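Local structure of succinate--CoA ligase subunit alpha (Campylobacter jejuni, 6MEL) at residues G208-G212 with H247-V252. The protein is the alpha subunit of a succinate--CoA ligase, a two-domain protein with an N-terminal Rossmann-type CoA-binding domain followed by a CoA-ligase domain. Numbering follows the deposited sequence.
Sequences GEIGG and HAGAIV
Glu209 and His247 make the one hydrogen bond between the two segments. ND1 of His247 donates to OE2 of Glu209 at 2.5 Å, a short bond that is nearly straight (172° at the hydrogen). OE2 lies at the ring edge, 6° out of the ring plane, and accepts with its syn lone pair. The two flat groups are nearly coplanar. The Glu209 chain is extended beyond CG (chi2 -165°), which carries the carboxylate out to the ring. CB of Ala250 also rests on OE2, at 3.6 Å. The pair is a His-carboxylate hydrogen bond, and it probably fixes the rotation of the imidazole.

Apolar contacts continue along the loop. Ile210 lays CG1 against CB of Ala250 at 3.9 Å. Its CG2 meets CG2 of Val252 at 3.5 Å, where the two side chains cross at about a right angle.

The backbones approach through CA-H...O contacts. The CA-H of Ala250 is directed at O of Ile210, with CA to O 3.5 Å. A CA-H of Gly211 is directed at O of Gly249, also with CA to O 3.5 Å. CA of Gly211 is also 3.2 Å from O of Ile251. A type I turn from His247 to Ala250 and an inverse gamma turn centred on Ala250 shape the loop.

The contact is buried, and apolar side chains of the other protein chain pack on it. The loop between strand 230-235 and helix 259-268 lies over the C-terminal end of strand 203-209, within the CoA-ligase domain. Lys262 of that helix also bonds to O of Glu209 and of Gly211.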
ATOM      1  N   GLY A 208     -10.410   7.750  -6.254  1.00 34.91           N
ATOM      2  CA  GLY A 208      -9.940   6.448  -5.900  1.00 35.61           C
ATOM      3  C   GLY A 208      -8.579   6.198  -6.475  1.00 36.44           C
ATOM      4  O   GLY A 208      -7.962   7.115  -7.041  1.00 33.17           O
ATOM      5  N   GLU A 209      -8.131   4.953  -6.321  1.00 36.39           N
ATOM      6  CA  GLU A 209      -6.907   4.493  -6.905  1.00 37.36           C
ATOM      7  C   GLU A 209      -6.915   2.969  -7.025  1.00 36.47           C
ATOM      8  O   GLU A 209      -7.824   2.299  -6.545  1.00 38.73           O
ATOM      9  CB  GLU A 209      -5.698   5.030  -6.138  1.00 40.36           C
ATOM     10  CG  GLU A 209      -5.596   4.610  -4.700  1.00 41.02           C
ATOM     11  CD  GLU A 209      -4.611   5.422  -3.852  1.00 42.64           C
ATOM     12  OE1 GLU A 209      -4.613   6.652  -3.962  1.00 39.95           O
ATOM     13  OE2 GLU A 209      -3.850   4.795  -3.064  1.00 39.99           O
ATOM     14  N   ILE A 210      -5.893   2.461  -7.709  1.00 36.19           N
ATOM     15  CA  ILE A 210      -5.640   1.052  -7.875  1.00 35.51           C
ATOM     16  C   ILE A 210      -5.669   0.355  -6.516  1.00 34.72           C
ATOM     17  O   ILE A 210      -5.294   0.926  -5.487  1.00 35.14           O
ATOM     18  CB  ILE A 210      -4.299   0.815  -8.571  1.00 35.97           C
ATOM     19  CG1 ILE A 210      -3.157   1.543  -7.867  1.00 35.09           C
ATOM     20  CG2 ILE A 210      -4.373   1.197 -10.038  1.00 37.80           C
ATOM     21  CD1 ILE A 210      -1.790   0.934  -8.212  1.00 37.16           C
ATOM     22  N   GLY A 211      -6.082  -0.921  -6.552  1.00 36.72           N
ATOM     23  CA  GLY A 211      -5.974  -1.830  -5.388  1.00 37.84           C
ATOM     24  C   GLY A 211      -7.331  -2.081  -4.766  1.00 38.04           C
ATOM     25  O   GLY A 211      -8.086  -1.128  -4.472  1.00 37.49           O
ATOM     26  N   GLY A 212      -7.617  -3.366  -4.521  1.00 40.67           N
ATOM     27  CA  GLY A 212      -8.932  -3.839  -4.099  1.00 40.83           C
ATOM     28  C   GLY A 212     -10.011  -3.376  -5.071  1.00 39.74           C
ATOM     29  O   GLY A 212      -9.726  -2.893  -6.200  1.00 38.01           O
ATOM     30  N   HIS A 247       1.433   4.215  -1.650  1.00 36.73           N
ATOM     31  CA  HIS A 247       0.474   3.704  -0.641  1.00 37.81           C
ATOM     32  C   HIS A 247       0.506   2.172  -0.523  1.00 34.02           C
ATOM     33  O   HIS A 247       0.446   1.425  -1.527  1.00 34.54           O
ATOM     34  CB  HIS A 247      -0.947   4.077  -1.051  1.00 37.43           C
ATOM     35  CG  HIS A 247      -1.294   5.494  -0.835  1.00 38.82           C
ATOM     36  ND1 HIS A 247      -2.335   6.051  -1.507  1.00 36.64           N
ATOM     37  CD2 HIS A 247      -0.812   6.424   0.024  1.00 38.93           C
ATOM     38  CE1 HIS A 247      -2.471   7.297  -1.113  1.00 43.06           C
ATOM     39  NE2 HIS A 247      -1.568   7.551  -0.130  1.00 38.84           N
ATOM     40  N   ALA A 248       0.480   1.665   0.713  1.00 34.49           N
ATOM     41  CA  ALA A 248       0.413   0.197   0.917  1.00 34.69           C
ATOM     42  C   ALA A 248      -0.769  -0.408   0.140  1.00 35.00           C
ATOM     43  O   ALA A 248      -0.683  -1.487  -0.317  1.00 34.55           O
ATOM     44  CB  ALA A 248       0.304  -0.095   2.390  1.00 37.17           C
ATOM     45  N   GLY A 249      -1.890   0.311   0.013  1.00 33.66           N
ATOM     46  CA  GLY A 249      -3.045  -0.233  -0.654  1.00 34.22           C
ATOM     47  C   GLY A 249      -2.983  -0.141  -2.171  1.00 34.96           C
ATOM     48  O   GLY A 249      -3.812  -0.736  -2.871  1.00 35.05           O
ATOM     49  N   ALA A 250      -2.005   0.590  -2.710  1.00 36.35           N
ATOM     50  CA  ALA A 250      -2.031   0.922  -4.123  1.00 35.79           C
ATOM     51  C   ALA A 250      -1.204  -0.087  -4.912  1.00 36.15           C
ATOM     52  O   ALA A 250      -0.095   0.216  -5.349  1.00 36.28           O
ATOM     53  CB  ALA A 250      -1.545   2.331  -4.358  1.00 36.42           C
ATOM     54  N   ILE A 251      -1.797  -1.251  -5.152  1.00 37.30           N
ATOM     55  CA  ILE A 251      -1.123  -2.328  -5.839  1.00 39.47           C
ATOM     56  C   ILE A 251      -2.178  -3.127  -6.606  1.00 39.99           C
ATOM     57  O   ILE A 251      -3.235  -3.433  -6.071  1.00 37.07           O
ATOM     58  CB  ILE A 251      -0.283  -3.179  -4.867  1.00 41.88           C
ATOM     59  CG1 ILE A 251       0.364  -4.348  -5.613  1.00 47.76           C
ATOM     60  CG2 ILE A 251      -1.093  -3.671  -3.676  1.00 46.26           C
ATOM     61  CD1 ILE A 251       1.540  -4.961  -4.864  1.00 52.31           C
ATOM     62  N   VAL A 252      -1.926  -3.342  -7.893  1.00 39.25           N
ATOM     63  CA  VAL A 252      -2.823  -4.108  -8.751  1.00 40.98           C
ATOM     64  C   VAL A 252      -2.397  -5.582  -8.691  1.00 44.29           C
ATOM     65  O   VAL A 252      -1.357  -5.948  -9.249  1.00 42.36           O
ATOM     66  CB  VAL A 252      -2.793  -3.583 -10.192  1.00 41.87           C
ATOM     67  CG1 VAL A 252      -3.691  -4.403 -11.107  1.00 46.37           C
ATOM     68  CG2 VAL A 252      -3.186  -2.119 -10.295  1.00 43.20           C
TER